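Local coordinates for designed helical repeat protein (PDB 5CWF) that is of unknown function but was designed computationally to fold into a compact array of repeated alpha helices, at residues E4-V8 with M54-K59; E71-I76 with A118-R123; V98-L102 with I128-L132. One frame throughout, in Å; residues are numbered along the deposited sequence. Where two conformers were deposited one is given.

All three contacts join helices of the designed repeat array, but at different depths. Contacts 1 and 2 each pair two helices that run the same way, 3-21 with 48-67 and 70-89 with 115-134, with the same 23° between short axes. Both are partly buried: apolar side chains, larger in contact 1, meet on the inner side, and charged residues bridge the outer side, by one long ion pair in contact 1 and by a two-arginine network in contact 2. Contact 3 is wholly buried and purely apolar, joining the antiparallel helices 93-111 and 115-134 through branched side chains and a methionine. Contacts 2 and 3 share helix 115-134, while contacts 1 and 3 lie on opposite sides of the chain's centre.

Contact 1 of 3, residues E4-V8 with M54-K59; sequences EMKKV and MLALAK
Val8 and Met5 project from helix 3-21 as two bumps against the surface formed by Leu55 and Ala58. The small Ala58 leaves a shallow hollow that Val8 fills: its CG1 presses on Ala58 CB at 3.4 Å, tighter than usual for two methyl groups, while CG2 turns to Leu55 CD1 at 3.9 Å. Met5 lies one turn before Val8. Its CG is anti to the backbone N (chi1 177°), and bends at the next two torsions curl the thioether so that CE lands on the backbone of the facing helix, 3.3 Å from Leu55 CA, with the flank of Met54 beside it at CB. CD1 of the Leu55 fork touches both Val8 CG2 and Met5 CE, and CD2 lies against the face of the Glu4 carboxylate. Over this apolar patch the two long polar chains cross at about a right angle, and Glu4 OE2 meets Lys59 NZ in a rather long salt bridge of 3.5 Å. The two segments run parallel, 23° apart. Around them, Met5 also touches Leu42 of helix 25-44, Met54 reaches helix 70-89 through Val84 and Leu87, and Lys59 leans on Leu107 of helix 93-111.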
loop_
_atom_site.group_PDB
_atom_site.type_symbol
_atom_site.label_atom_id
_atom_site.label_comp_id
_atom_site.label_asym_id
_atom_site.label_seq_id
_atom_site.Cartn_x
_atom_site.Cartn_y
_atom_site.Cartn_z
ATOM N N GLU A 4 7.761 -10.385 -14.647
ATOM C CA GLU A 4 8.328 -9.858 -13.411
ATOM C C GLU A 4 7.297 -9.948 -12.288
ATOM O O GLU A 4 7.646 -10.225 -11.139
ATOM C CB GLU A 4 8.815 -8.419 -13.578
ATOM C CG GLU A 4 9.719 -7.981 -12.422
ATOM C CD GLU A 4 10.177 -6.539 -12.524
ATOM O OE1 GLU A 4 10.044 -5.946 -13.616
ATOM O OE2 GLU A 4 10.667 -5.998 -11.508
ATOM N N MET A 5 6.026 -9.744 -12.623
ATOM C CA MET A 5 4.967 -9.891 -11.637
ATOM C C MET A 5 4.840 -11.351 -11.222
ATOM O O MET A 5 4.706 -11.646 -10.039
ATOM C CB MET A 5 3.631 -9.381 -12.168
ATOM C CG MET A 5 2.487 -9.581 -11.193
ATOM S SD MET A 5 2.668 -8.735 -9.603
ATOM C CE MET A 5 2.623 -7.062 -10.190
ATOM N N LYS A 6 4.896 -12.265 -12.186
ATOM C CA LYS A 6 4.715 -13.684 -11.869
ATOM C C LYS A 6 5.778 -14.140 -10.878
ATOM O O LYS A 6 5.497 -14.970 -10.004
ATOM C CB LYS A 6 4.760 -14.556 -13.126
ATOM C CG LYS A 6 3.444 -14.628 -13.896
ATOM C CD LYS A 6 3.589 -15.448 -15.178
ATOM C CE LYS A 6 2.252 -15.656 -15.890
ATOM N NZ LYS A 6 1.831 -14.486 -16.711
ATOM N N LYS A 7 6.993 -13.610 -11.025
ATOM C CA LYS A 7 8.084 -13.909 -10.092
ATOM C C LYS A 7 7.811 -13.378 -8.686
ATOM O O LYS A 7 8.043 -14.070 -7.694
ATOM C CB LYS A 7 9.409 -13.329 -10.594
ATOM C CG LYS A 7 10.169 -14.217 -11.575
ATOM C CD LYS A 7 11.459 -13.554 -12.063
ATOM C CE LYS A 7 12.380 -13.150 -10.912
ATOM N NZ LYS A 7 13.671 -12.578 -11.383
ATOM N N VAL A 8 7.334 -12.139 -8.590
ATOM C CA VAL A 8 7.019 -11.570 -7.290
ATOM C C VAL A 8 5.885 -12.334 -6.608
ATOM O O VAL A 8 5.916 -12.527 -5.390
ATOM C CB VAL A 8 6.618 -10.066 -7.387
ATOM C CG1 VAL A 8 6.254 -9.527 -6.027
ATOM C CG2 VAL A 8 7.746 -9.236 -7.958
ATOM N N MET A 54 0.493 -2.215 -9.022
ATOM C CA MET A 54 0.411 -3.552 -8.456
ATOM C C MET A 54 1.797 -4.143 -8.213
ATOM O O MET A 54 2.004 -4.831 -7.212
ATOM C CB MET A 54 -0.375 -4.495 -9.364
ATOM C CG MET A 54 -1.849 -4.171 -9.533
ATOM S SD MET A 54 -2.743 -3.960 -7.985
ATOM C CE MET A 54 -2.874 -2.176 -7.923
ATOM N N LEU A 55 2.749 -3.877 -9.107
ATOM C CA LEU A 55 4.107 -4.397 -8.908
ATOM C C LEU A 55 4.754 -3.786 -7.690
ATOM O O LEU A 55 5.383 -4.489 -6.880
ATOM C CB LEU A 55 4.959 -4.161 -10.150
ATOM C CG LEU A 55 6.386 -4.724 -10.123
ATOM C CD1 LEU A 55 6.364 -6.243 -9.965
ATOM C CD2 LEU A 55 7.147 -4.332 -11.394
ATOM N N ALA A 56 4.603 -2.477 -7.539
ATOM C CA ALA A 56 5.177 -1.803 -6.383
ATOM C C ALA A 56 4.574 -2.375 -5.094
ATOM O O ALA A 56 5.293 -2.645 -4.137
ATOM C CB ALA A 56 4.948 -0.289 -6.470
ATOM N N LEU A 57 3.262 -2.575 -5.066
ATOM C CA LEU A 57 2.604 -3.109 -3.861
ATOM C C LEU A 57 3.048 -4.527 -3.513
ATOM O O LEU A 57 3.332 -4.828 -2.347
ATOM C CB LEU A 57 1.084 -3.103 -4.036
ATOM C CG LEU A 57 0.429 -1.712 -4.066
ATOM C CD1 LEU A 57 -1.079 -1.821 -4.239
ATOM C CD2 LEU A 57 0.767 -0.952 -2.767
ATOM N N ALA A 58 3.126 -5.376 -4.527
ATOM C CA ALA A 58 3.564 -6.746 -4.347
ATOM C C ALA A 58 4.967 -6.773 -3.756
ATOM O O ALA A 58 5.224 -7.495 -2.797
ATOM C CB ALA A 58 3.519 -7.488 -5.679
ATOM N N LYS A 59 5.872 -5.963 -4.295
ATOM C CA LYS A 59 7.233 -5.890 -3.734
ATOM C C LYS A 59 7.251 -5.360 -2.319
ATOM O O LYS A 59 8.084 -5.786 -1.507
ATOM C CB LYS A 59 8.136 -5.006 -4.576
ATOM C CG LYS A 59 8.501 -5.558 -5.928
ATOM C CD LYS A 59 9.214 -4.476 -6.711
ATOM C CE LYS A 59 9.740 -4.952 -8.038
ATOM N NZ LYS A 59 10.334 -3.784 -8.755
#

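Contact 2 of 3, residues E71-I76 with A118-R123; sequences EVAREI and AREIAR
Glu75 of helix 70-89 reaches across to two arginines of helix 115-134, Arg119 and Arg123. Its CB points at the neighbouring helix and sits 4.3 Å from Ala122 CB, where the small alanine lets the backbones come close. CG then runs anti to the carbonyl carbon (chi1 -58°) and carries the chain out of the apolar seam toward the surface, which brings CD to the NE and NH2 edge of the Arg123 guanidinium, the two planes turned 49° apart. The carboxylate divides its two oxygens. OE1 takes a nearly straight hydrogen bond from Arg123 NE at 3.0 Å (N-H...O 161°), using its syn lone pair and lying close to the guanidinium plane. OE2 has two partners: Arg123 NH2, whose bond at 3.2 Å is weak and strongly bent, and Arg119 NE, a salt bridge at 3.0 Å that approaches the guanidinium obliquely. Arg119 was modelled in two conformers, so its bridge is less certain than that of Arg123. In the conformer described, its CD also lies 3.9 Å above the guanidinium plane of Arg123, over the centre of the group. Both guanidinium groups converge on one carboxylate, whose negative charge probably favours their closeness. Beneath the charges, Val72 CG1 packs on Ala118 CB at 3.6 Å, and Ile76, in the copy described, lies by Ala118 and Ala122. Glu71 is instead paired within its own helix, OE2 accepting a bond from Arg74 NH1 at 2.9 Å, and Arg74 has a second partner in Glu26 of helix 25-44. A closely spaced parallel helix pair, alanines facing branched residues, with a salt-bridge network on its outer side, suits a designed alpha-helical repeat protein, in which like-directed helices stack side by side.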
loop_
_atom_site.group_PDB
_atom_site.type_symbol
_atom_site.label_atom_id
_atom_site.label_comp_id
_atom_site.label_asym_id
_atom_site.label_seq_id
_atom_site.Cartn_x
_atom_site.Cartn_y
_atom_site.Cartn_z
ATOM N N GLU A 71 3.879 -7.565 13.340
ATOM C CA GLU A 71 2.730 -6.672 13.429
ATOM C C GLU A 71 2.859 -5.505 12.447
ATOM O O GLU A 71 1.858 -5.021 11.921
ATOM C CB GLU A 71 2.522 -6.222 14.868
ATOM C CG GLU A 71 1.993 -7.362 15.749
ATOM C CD GLU A 71 0.597 -7.845 15.314
ATOM O OE1 GLU A 71 -0.327 -6.992 15.235
ATOM O OE2 GLU A 71 0.442 -9.065 15.025
ATOM N N VAL A 72 4.073 -5.086 12.134
ATOM C CA VAL A 72 4.267 -4.048 11.112
ATOM C C VAL A 72 4.011 -4.620 9.713
ATOM O O VAL A 72 3.460 -3.940 8.827
ATOM C CB VAL A 72 5.668 -3.450 11.200
ATOM C CG1 VAL A 72 5.899 -2.424 10.086
ATOM C CG2 VAL A 72 5.846 -2.788 12.557
ATOM N N ALA A 73 4.435 -5.862 9.510
ATOM C CA ALA A 73 4.225 -6.565 8.260
ATOM C C ALA A 73 2.729 -6.649 7.972
ATOM O O ALA A 73 2.311 -6.508 6.836
ATOM C CB ALA A 73 4.841 -7.955 8.308
ATOM N N ARG A 74 1.936 -6.897 9.005
ATOM C CA ARG A 74 0.485 -6.949 8.842
ATOM C C ARG A 74 -0.076 -5.618 8.366
ATOM O O ARG A 74 -0.988 -5.585 7.545
ATOM C CB ARG A 74 -0.211 -7.325 10.149
ATOM C CG ARG A 74 -0.281 -8.760 10.434
ATOM C CD ARG A 74 -0.837 -8.972 11.846
ATOM N NE ARG A 74 -2.292 -9.024 11.888
ATOM C CZ ARG A 74 -2.972 -9.314 12.991
ATOM N NH1 ARG A 74 -2.306 -9.537 14.103
ATOM N NH2 ARG A 74 -4.299 -9.403 12.972
ATOM N N GLU A 75 0.449 -4.520 8.892
ATOM C CA GLU A 75 -0.050 -3.195 8.511
ATOM C C GLU A 75 0.282 -2.840 7.077
ATOM O O GLU A 75 -0.533 -2.233 6.400
ATOM C CB GLU A 75 0.464 -2.118 9.460
ATOM C CG GLU A 75 0.065 -2.414 10.909
ATOM C CD GLU A 75 -0.218 -1.178 11.724
ATOM O OE1 GLU A 75 -0.964 -0.300 11.247
ATOM O OE2 GLU A 75 0.312 -1.088 12.848
ATOM N N ILE A 76 1.476 -3.198 6.614
ATOM C CA ILE A 76 1.839 -2.947 5.230
ATOM C C ILE A 76 0.966 -3.809 4.319
ATOM O O ILE A 76 0.464 -3.323 3.305
ATOM C CB ILE A 76 3.344 -3.193 4.980
ATOM C CG1 ILE A 76 4.147 -2.052 5.602
ATOM C CG2 ILE A 76 3.658 -3.232 3.495
ATOM C CD1 ILE A 76 5.645 -2.348 5.757
ATOM N N ALA A 118 7.884 2.327 8.966
ATOM C CA ALA A 118 7.060 1.476 8.128
ATOM C C ALA A 118 5.626 1.506 8.635
ATOM O O ALA A 118 4.682 1.614 7.848
ATOM C CB ALA A 118 7.602 0.073 8.107
ATOM N N ARG A 119 5.458 1.434 9.953
ATOM C CA ARG A 119 4.118 1.457 10.529
ATOM C C ARG A 119 3.400 2.779 10.259
ATOM O O ARG A 119 2.212 2.785 9.947
ATOM C CB ARG A 119 4.190 1.223 12.035
ATOM C CG ARG A 119 2.893 1.557 12.767
ATOM C CD ARG A 119 2.909 1.078 14.224
ATOM N NE ARG A 119 2.862 -0.378 14.339
ATOM C CZ ARG A 119 2.884 -1.040 15.494
ATOM N NH1 ARG A 119 2.950 -0.382 16.644
ATOM N NH2 ARG A 119 2.837 -2.365 15.501
ATOM N N GLU A 120 4.097 3.897 10.404
ATOM C CA GLU A 120 3.442 5.195 10.249
ATOM C C GLU A 120 3.166 5.528 8.777
ATOM O O GLU A 120 2.190 6.188 8.469
ATOM C CB GLU A 120 4.254 6.316 10.881
ATOM C CG GLU A 120 4.436 6.227 12.414
ATOM C CD GLU A 120 3.155 5.993 13.216
ATOM O OE1 GLU A 120 2.059 6.344 12.756
ATOM O OE2 GLU A 120 3.262 5.536 14.373
ATOM N N ILE A 121 4.047 5.107 7.870
ATOM C CA ILE A 121 3.808 5.322 6.434
ATOM C C ILE A 121 2.584 4.505 6.003
ATOM O O ILE A 121 1.688 5.031 5.337
ATOM C CB ILE A 121 5.070 4.960 5.592
ATOM C CG1 ILE A 121 6.220 5.938 5.907
ATOM C CG2 ILE A 121 4.765 4.942 4.099
ATOM C CD1 ILE A 121 5.973 7.370 5.445
ATOM N N ALA A 122 2.500 3.253 6.446
ATOM C CA ALA A 122 1.357 2.416 6.106
ATOM C C ALA A 122 0.070 3.048 6.629
ATOM O O ALA A 122 -0.949 3.027 5.960
ATOM C CB ALA A 122 1.530 1.026 6.671
ATOM N N ARG A 123 0.117 3.609 7.830
ATOM C CA ARG A 123 -1.093 4.200 8.417
ATOM C C ARG A 123 -1.542 5.473 7.691
ATOM O O ARG A 123 -2.737 5.748 7.559
ATOM C CB ARG A 123 -0.858 4.474 9.891
ATOM C CG ARG A 123 -0.962 3.213 10.679
ATOM C CD ARG A 123 -0.524 3.379 12.116
ATOM N NE ARG A 123 -0.851 2.171 12.864
ATOM C CZ ARG A 123 -0.837 2.086 14.186
ATOM N NH1 ARG A 123 -0.528 3.150 14.911
ATOM N NH2 ARG A 123 -1.152 0.942 14.779
#

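Contact 3 of 3, residues V98-L102 with I128-L132; sequences VMLAL and IVEAL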
loop_
_atom_site.group_PDB
_atom_site.type_symbol
_atom_site.label_atom_id
_atom_site.label_comp_id
_atom_site.label_asym_id
_atom_site.label_seq_id
_atom_site.Cartn_x
_atom_site.Cartn_y
_atom_site.Cartn_z
ATOM N N VAL A 98 -2.372 8.890 -7.144
ATOM C CA VAL A 98 -2.352 8.837 -5.692
ATOM C C VAL A 98 -1.808 7.495 -5.229
ATOM O O VAL A 98 -0.929 7.411 -4.385
ATOM C CB VAL A 98 -3.764 9.036 -5.098
ATOM C CG1 VAL A 98 -3.792 8.734 -3.598
ATOM C CG2 VAL A 98 -4.298 10.435 -5.400
ATOM N N MET A 99 -2.352 6.434 -5.810
ATOM C CA MET A 99 -2.023 5.108 -5.363
ATOM C C MET A 99 -0.599 4.734 -5.754
ATOM O O MET A 99 0.054 3.987 -5.025
ATOM C CB MET A 99 -3.026 4.094 -5.920
ATOM C CG MET A 99 -4.458 4.334 -5.417
ATOM S SD MET A 99 -4.614 4.678 -3.664
ATOM C CE MET A 99 -6.252 5.413 -3.666
ATOM N N LEU A 100 -0.098 5.254 -6.876
ATOM C CA LEU A 100 1.292 4.946 -7.229
ATOM C C LEU A 100 2.237 5.587 -6.206
ATOM O O LEU A 100 3.206 4.979 -5.776
ATOM C CB LEU A 100 1.621 5.409 -8.644
ATOM C CG LEU A 100 3.049 5.081 -9.105
ATOM C CD1 LEU A 100 3.269 3.580 -9.066
ATOM C CD2 LEU A 100 3.349 5.627 -10.495
ATOM N N ALA A 101 1.930 6.813 -5.808
ATOM C CA ALA A 101 2.738 7.503 -4.802
ATOM C C ALA A 101 2.708 6.746 -3.480
ATOM O O ALA A 101 3.744 6.572 -2.835
ATOM C CB ALA A 101 2.243 8.939 -4.612
ATOM N N LEU A 102 1.539 6.252 -3.072
ATOM C CA LEU A 102 1.453 5.520 -1.825
ATOM C C LEU A 102 2.167 4.174 -1.920
ATOM O O LEU A 102 2.853 3.789 -0.996
ATOM C CB LEU A 102 -0.005 5.307 -1.418
ATOM C CG LEU A 102 -0.766 6.593 -1.094
ATOM C CD1 LEU A 102 -2.212 6.257 -0.743
ATOM C CD2 LEU A 102 -0.124 7.364 0.038
ATOM N N ILE A 128 -5.432 8.023 3.810
ATOM C CA ILE A 128 -5.672 8.645 2.508
ATOM C C ILE A 128 -6.598 7.766 1.670
ATOM O O ILE A 128 -7.553 8.254 1.040
ATOM C CB ILE A 128 -4.321 8.880 1.795
ATOM C CG1 ILE A 128 -3.579 10.021 2.497
ATOM C CG2 ILE A 128 -4.539 9.183 0.313
ATOM C CD1 ILE A 128 -2.070 10.151 2.171
ATOM N N VAL A 129 -6.339 6.455 1.680
ATOM C CA VAL A 129 -7.234 5.524 0.956
ATOM C C VAL A 129 -8.655 5.611 1.492
ATOM O O VAL A 129 -9.620 5.771 0.719
ATOM C CB VAL A 129 -6.685 4.066 1.048
ATOM C CG1 VAL A 129 -7.682 3.048 0.526
ATOM C CG2 VAL A 129 -5.364 3.979 0.268
ATOM N N GLU A 130 -8.791 5.574 2.813
ATOM C CA GLU A 130 -10.113 5.620 3.445
ATOM C C GLU A 130 -10.874 6.875 3.021
ATOM O O GLU A 130 -12.069 6.828 2.713
ATOM C CB GLU A 130 -9.961 5.564 4.970
ATOM C CG GLU A 130 -11.256 5.500 5.748
ATOM C CD GLU A 130 -11.037 5.619 7.252
ATOM O OE1 GLU A 130 -9.959 5.206 7.747
ATOM O OE2 GLU A 130 -11.944 6.133 7.939
ATOM N N ALA A 131 -10.167 7.994 2.954
ATOM C CA ALA A 131 -10.786 9.264 2.550
ATOM C C ALA A 131 -11.324 9.201 1.124
ATOM O O ALA A 131 -12.397 9.729 0.809
ATOM C CB ALA A 131 -9.771 10.386 2.677
ATOM N N LEU A 132 -10.551 8.588 0.247
ATOM C CA LEU A 132 -10.936 8.508 -1.148
ATOM C C LEU A 132 -12.110 7.542 -1.324
ATOM O O LEU A 132 -12.934 7.711 -2.216
ATOM C CB LEU A 132 -9.729 8.087 -1.973
ATOM C CG LEU A 132 -8.789 9.283 -2.191
ATOM C CD1 LEU A 132 -7.474 8.799 -2.788
ATOM C CD2 LEU A 132 -9.413 10.373 -3.065
#
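An antiparallel helical hairpin holds this contact: helices 93-111 and 115-134 follow one another in the chain, and here their short axes run at 165° with a closest approach of 11.7 Å. That spacing is bridged by branched side chains and Met99. Val98 and Leu132 reach toward each other tip to tip, CG1 to CD1 at 3.8 Å, and the same Val98 CG1 also lies 4.0 Å from Ile128 CG2. Beside them Met99, bent at chi2 (-45°), brings its CE end-on to Leu132 CD1 at 3.7 Å while its SD passes across Val129 CG2. Hairpins of this kind, set side by side, make up the alpha-helical repeat fold, and all six touching residues lie in its buried interior between the two helix layers. One turn along from Val98, Leu102 works as a two-pronged group: CD1 slips between Ile128 CG2 at 3.9 Å and Val129 CG2 at 4.0 Å, and CD2 meets Ile128 CD1. The interior continues on both flanks, with Met99 and Val129 meeting Ile83 of helix 70-89, and Val98 and Leu132 touching Leu145 and Met144 of helix 138-156.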